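Local coordinates for protein B-agarase (Agarivorans gilvus, PDB 5Z6P) that probably hydrolyses the beta-glycosidic linkages of agarose, as a glycoside hydrolase of family 50, at residues A[313-326]-A[387-399]. Sequence-based numbering, arbitrary orientation.
Sequences TSTITGIDYDHKLV and GAVEQGETYSFYA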
loop_
_atom_site.group_PDB
_atom_site.type_symbol
_atom_site.label_atom_id
_atom_site.label_comp_id
_atom_site.label_asym_id
_atom_site.label_seq_id
_atom_site.Cartn_x
_atom_site.Cartn_y
_atom_site.Cartn_z
ATOM N N THR A 313 10.951 -7.420 -8.894
ATOM C CA THR A 313 10.485 -8.737 -9.348
ATOM C C THR A 313 11.285 -9.949 -8.790
ATOM O O THR A 313 10.901 -11.098 -8.964
ATOM C CB THR A 313 10.501 -8.807 -10.902
ATOM O OG1 THR A 313 11.845 -8.694 -11.396
ATOM C CG2 THR A 313 9.676 -7.669 -11.489
ATOM N N SER A 314 12.383 -9.701 -8.100
ATOM C CA SER A 314 13.189 -10.810 -7.611
ATOM C C SER A 314 12.567 -11.472 -6.381
ATOM O O SER A 314 11.854 -10.844 -5.614
ATOM C CB SER A 314 14.608 -10.343 -7.308
ATOM O OG SER A 314 14.683 -9.759 -6.027
ATOM N N THR A 315 12.830 -12.764 -6.237
ATOM C CA THR A 315 12.321 -13.567 -5.142
ATOM C C THR A 315 13.452 -14.462 -4.575
ATOM O O THR A 315 14.383 -14.831 -5.290
ATOM C CB THR A 315 11.114 -14.417 -5.622
ATOM O OG1 THR A 315 10.452 -15.010 -4.506
ATOM C CG2 THR A 315 11.563 -15.513 -6.606
ATOM N N ILE A 316 13.373 -14.804 -3.297
ATOM C CA ILE A 316 14.403 -15.612 -2.653
ATOM C C ILE A 316 14.337 -17.076 -3.124
ATOM O O ILE A 316 13.271 -17.693 -3.097
ATOM C CB ILE A 316 14.272 -15.549 -1.118
ATOM C CG1 ILE A 316 14.668 -14.159 -0.612
ATOM C CG2 ILE A 316 15.112 -16.629 -0.448
ATOM C CD1 ILE A 316 16.155 -13.850 -0.723
ATOM N N THR A 317 15.464 -17.630 -3.562
ATOM C CA THR A 317 15.467 -19.024 -4.024
ATOM C C THR A 317 15.610 -20.025 -2.895
ATOM O O THR A 317 15.314 -21.200 -3.064
ATOM C CB THR A 317 16.599 -19.313 -5.036
ATOM O OG1 THR A 317 17.870 -19.090 -4.415
ATOM C CG2 THR A 317 16.463 -18.452 -6.274
ATOM N N GLY A 318 16.068 -19.571 -1.746
ATOM C CA GLY A 318 16.415 -20.480 -0.670
ATOM C C GLY A 318 17.920 -20.732 -0.604
ATOM O O GLY A 318 18.467 -20.927 0.477
ATOM N N ILE A 319 18.591 -20.728 -1.756
ATOM C CA ILE A 319 20.042 -20.961 -1.781
ATOM C C ILE A 319 20.772 -19.833 -1.044
ATOM O O ILE A 319 20.583 -18.655 -1.346
ATOM C CB ILE A 319 20.594 -21.071 -3.226
ATOM C CG1 ILE A 319 19.905 -22.206 -3.998
ATOM C CG2 ILE A 319 22.122 -21.235 -3.214
ATOM C CD1 ILE A 319 19.961 -23.553 -3.317
ATOM N N ASP A 320 21.585 -20.222 -0.064
ATOM C CA ASP A 320 22.338 -19.313 0.794
ATOM C C ASP A 320 21.444 -18.423 1.637
ATOM O O ASP A 320 21.886 -17.395 2.139
ATOM C CB ASP A 320 23.289 -18.457 -0.037
ATOM C CG ASP A 320 24.626 -19.125 -0.254
ATOM O OD1 ASP A 320 24.711 -20.332 0.005
ATOM O OD2 ASP A 320 25.578 -18.448 -0.679
ATOM N N TYR A 321 20.183 -18.803 1.799
ATOM C CA TYR A 321 19.318 -18.003 2.648
ATOM C C TYR A 321 19.737 -18.094 4.111
ATOM O O TYR A 321 19.867 -19.180 4.647
ATOM C CB TYR A 321 17.847 -18.412 2.553
ATOM C CG TYR A 321 17.055 -17.568 3.508
ATOM C CD1 TYR A 321 16.855 -16.228 3.251
ATOM C CD2 TYR A 321 16.586 -18.083 4.707
ATOM C CE1 TYR A 321 16.172 -15.427 4.132
ATOM C CE2 TYR A 321 15.899 -17.287 5.596
ATOM C CZ TYR A 321 15.697 -15.959 5.300
ATOM O OH TYR A 321 15.016 -15.149 6.167
ATOM N N ASP A 322 19.909 -16.953 4.764
ATOM C CA ASP A 322 20.178 -16.967 6.192
ATOM C C ASP A 322 19.701 -15.696 6.874
ATOM O O ASP A 322 19.566 -14.649 6.247
ATOM C CB ASP A 322 21.671 -17.175 6.449
ATOM C CG ASP A 322 21.961 -17.664 7.856
ATOM O OD1 ASP A 322 21.010 -18.008 8.584
ATOM O OD2 ASP A 322 23.147 -17.720 8.227
ATOM N N HIS A 323 19.428 -15.806 8.167
ATOM C CA HIS A 323 19.038 -14.666 8.989
ATOM C C HIS A 323 19.623 -14.861 10.383
ATOM O O HIS A 323 19.122 -15.677 11.146
ATOM C CB HIS A 323 17.513 -14.544 9.051
ATOM C CG HIS A 323 17.022 -13.224 9.558
ATOM N ND1 HIS A 323 17.853 -12.131 9.734
ATOM C CD2 HIS A 323 15.788 -12.810 9.927
ATOM C CE1 HIS A 323 17.150 -11.116 10.189
ATOM N NE2 HIS A 323 15.890 -11.501 10.317
ATOM N N LYS A 324 20.700 -14.150 10.707
ATOM C CA LYS A 324 21.328 -14.329 12.017
ATOM C C LYS A 324 22.030 -13.090 12.549
ATOM O O LYS A 324 22.350 -12.166 11.806
ATOM C CB LYS A 324 22.338 -15.484 11.988
ATOM C CG LYS A 324 21.921 -16.681 12.853
ATOM C CD LYS A 324 21.705 -16.285 14.324
ATOM C CE LYS A 324 20.789 -17.264 15.040
ATOM N NZ LYS A 324 21.141 -18.689 14.779
ATOM N N LEU A 325 22.296 -13.112 13.852
ATOM C CA LEU A 325 22.909 -11.988 14.553
ATOM C C LEU A 325 24.383 -11.791 14.178
ATOM O O LEU A 325 25.014 -12.704 13.661
ATOM C CB LEU A 325 22.773 -12.184 16.068
ATOM C CG LEU A 325 21.340 -12.178 16.613
ATOM C CD1 LEU A 325 21.324 -12.486 18.101
ATOM C CD2 LEU A 325 20.593 -10.862 16.320
ATOM N N VAL A 326 24.907 -10.601 14.488
ATOM C CA VAL A 326 26.252 -10.136 14.133
ATOM C C VAL A 326 26.600 -10.475 12.693
ATOM O O VAL A 326 26.271 -9.729 11.776
ATOM C CB VAL A 326 27.359 -10.719 15.049
ATOM C CG1 VAL A 326 26.924 -10.740 16.503
ATOM C CG2 VAL A 326 27.807 -12.088 14.576
ATOM N N GLY A 387 22.155 -5.514 14.025
ATOM C CA GLY A 387 23.142 -6.500 14.423
ATOM C C GLY A 387 22.806 -7.865 13.871
ATOM O O GLY A 387 23.296 -8.876 14.336
ATOM N N ALA A 388 21.948 -7.871 12.871
ATOM C CA ALA A 388 21.572 -9.069 12.211
ATOM C C ALA A 388 21.753 -8.945 10.697
ATOM O O ALA A 388 21.396 -7.956 10.103
ATOM C CB ALA A 388 20.149 -9.407 12.540
ATOM N N VAL A 389 22.295 -9.988 10.092
ATOM C CA VAL A 389 22.496 -10.048 8.660
ATOM C C VAL A 389 21.516 -11.011 8.034
ATOM O O VAL A 389 21.377 -12.107 8.486
ATOM C CB VAL A 389 23.922 -10.528 8.340
ATOM C CG1 VAL A 389 24.097 -11.935 8.805
ATOM C CG2 VAL A 389 24.185 -10.493 6.853
ATOM N N GLU A 390 20.860 -10.589 6.985
ATOM C CA GLU A 390 19.937 -11.419 6.258
ATOM C C GLU A 390 20.322 -11.428 4.765
ATOM O O GLU A 390 20.501 -10.403 4.179
ATOM C CB GLU A 390 18.537 -10.921 6.443
ATOM C CG GLU A 390 17.476 -11.944 6.148
ATOM C CD GLU A 390 16.146 -11.328 5.842
ATOM O OE1 GLU A 390 15.215 -12.070 5.529
ATOM O OE2 GLU A 390 16.030 -10.106 5.912
ATOM N N GLN A 391 20.439 -12.599 4.172
ATOM C CA GLN A 391 20.887 -12.730 2.810
ATOM C C GLN A 391 20.375 -13.908 2.042
ATOM O O GLN A 391 19.801 -14.803 2.602
ATOM C CB GLN A 391 22.423 -12.845 2.809
ATOM C CG GLN A 391 22.957 -14.171 3.302
ATOM C CD GLN A 391 24.403 -14.499 2.941
ATOM O OE1 GLN A 391 25.139 -13.705 2.402
ATOM N NE2 GLN A 391 24.787 -15.682 3.232
ATOM N N GLY A 392 20.619 -13.895 0.747
ATOM C CA GLY A 392 20.276 -15.032 -0.072
ATOM C C GLY A 392 20.360 -14.793 -1.556
ATOM O O GLY A 392 20.304 -13.675 -2.037
ATOM N N GLU A 393 20.491 -15.881 -2.289
ATOM C CA GLU A 393 20.352 -15.848 -3.730
ATOM C C GLU A 393 18.923 -15.467 -4.085
ATOM O O GLU A 393 17.997 -15.850 -3.388
ATOM C CB GLU A 393 20.712 -17.209 -4.318
ATOM C CG GLU A 393 20.522 -17.323 -5.802
ATOM C CD GLU A 393 20.739 -18.735 -6.305
ATOM O OE1 GLU A 393 19.763 -19.500 -6.377
ATOM O OE2 GLU A 393 21.890 -19.076 -6.633
ATOM N N THR A 394 18.754 -14.702 -5.154
ATOM C CA THR A 394 17.428 -14.387 -5.652
ATOM C C THR A 394 17.288 -14.761 -7.110
ATOM O O THR A 394 18.277 -15.036 -7.799
ATOM C CB THR A 394 17.090 -12.885 -5.510
ATOM O OG1 THR A 394 17.953 -12.111 -6.350
ATOM C CG2 THR A 394 17.227 -12.436 -4.069
ATOM N N TYR A 395 16.048 -14.754 -7.583
ATOM C CA TYR A 395 15.809 -14.965 -8.985
ATOM C C TYR A 395 14.608 -14.153 -9.422
ATOM O O TYR A 395 13.657 -14.000 -8.676
ATOM C CB TYR A 395 15.594 -16.448 -9.283
ATOM C CG TYR A 395 15.681 -16.758 -10.754
ATOM C CD1 TYR A 395 16.909 -16.771 -11.407
ATOM C CD2 TYR A 395 14.542 -17.014 -11.503
ATOM C CE1 TYR A 395 16.997 -17.054 -12.759
ATOM C CE2 TYR A 395 14.625 -17.297 -12.856
ATOM C CZ TYR A 395 15.852 -17.316 -13.478
ATOM O OH TYR A 395 15.936 -17.592 -14.826
ATOM N N SER A 396 14.674 -13.626 -10.632
ATOM C CA SER A 396 13.530 -12.957 -11.236
ATOM C C SER A 396 12.998 -13.792 -12.394
ATOM O O SER A 396 13.571 -13.799 -13.475
ATOM C CB SER A 396 13.908 -11.560 -11.712
ATOM O OG SER A 396 12.949 -11.056 -12.617
ATOM N N PHE A 397 11.914 -14.513 -12.150
ATOM C CA PHE A 397 11.206 -15.203 -13.221
ATOM C C PHE A 397 10.657 -14.209 -14.259
ATOM O O PHE A 397 10.579 -14.517 -15.438
ATOM C CB PHE A 397 10.073 -16.069 -12.653
ATOM C CG PHE A 397 10.550 -17.273 -11.897
ATOM C CD1 PHE A 397 10.830 -18.460 -12.563
ATOM C CD2 PHE A 397 10.738 -17.223 -10.522
ATOM C CE1 PHE A 397 11.289 -19.578 -11.872
ATOM C CE2 PHE A 397 11.180 -18.344 -9.829
ATOM C CZ PHE A 397 11.453 -19.517 -10.506
ATOM N N TYR A 398 10.304 -13.004 -13.831
ATOM C CA TYR A 398 9.810 -12.023 -14.796
ATOM C C TYR A 398 10.879 -11.684 -15.843
ATOM O O TYR A 398 10.591 -11.660 -17.039
ATOM C CB TYR A 398 9.337 -10.749 -14.092
ATOM C CG TYR A 398 8.638 -9.762 -15.006
ATOM C CD1 TYR A 398 7.321 -9.956 -15.392
ATOM C CD2 TYR A 398 9.298 -8.636 -15.471
ATOM C CE1 TYR A 398 6.684 -9.057 -16.225
ATOM C CE2 TYR A 398 8.673 -7.733 -16.289
ATOM C CZ TYR A 398 7.367 -7.943 -16.662
ATOM O OH TYR A 398 6.741 -7.032 -17.479
ATOM N N ALA A 399 12.110 -11.453 -15.386
ATOM C CA ALA A 399 13.229 -11.178 -16.281
ATOM C C ALA A 399 13.457 -12.364 -17.216
ATOM O O ALA A 399 13.688 -12.178 -18.406
ATOM C CB ALA A 399 14.501 -10.861 -15.488
HETATM O O HOH W 1 10.163 -13.482 -10.290
HETATM O O HOH W 2 18.040 -17.538 -1.251
HETATM O O HOH W 3 26.375 -16.061 0.198
#
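The hydroxyl of T317 gives its proton to E393 OE1, with OG1 and OE1 2.8 Å apart, approaching on the anti side, 30° out of the carboxylate plane. With chi1 at 62°, OG1 is turned back over its own main chain, where it also accepts from I319 N and closes an ST turn. E393 OE2 is taken by Y370 OH, which leaves both carboxylate oxygens bonded. The backbone of E393 is engaged as well: its N donates to I319 O at 2.9 Å, while its O accepts from T317 N and from a water that also donates to I319 O. These bonds span the short loop, with a type II turn from G318 to Y321, that interrupts strand 315-325, an outer strand of a three-stranded antiparallel sheet. Beyond the loop the ladder resumes: D322 and Q391 exchange a pair of backbone bonds, as do K324 and V389, and strand 378-384 takes the other edge of 388-395. H323 and E390 form a non-hydrogen-bonded pair with both side chains on the same face of the sheet. E390 CG lies over one face of the imidazole, 3.9 Å from its centroid, a CH-pi contact; H323 ND1 is buried here without a polar partner. Before the loop, T315 and Y395 form another two-bond pair, and T315 OG1 is bonded to T723 and G724. At the far end S396 OG, anti to its backbone N (chi1 163°), donates to T313 OG1 at 2.9 Å and accepts from A399 N at 2.9 Å, N-capping helix 397-406; T313 OG1 is bonded in addition to L310 O.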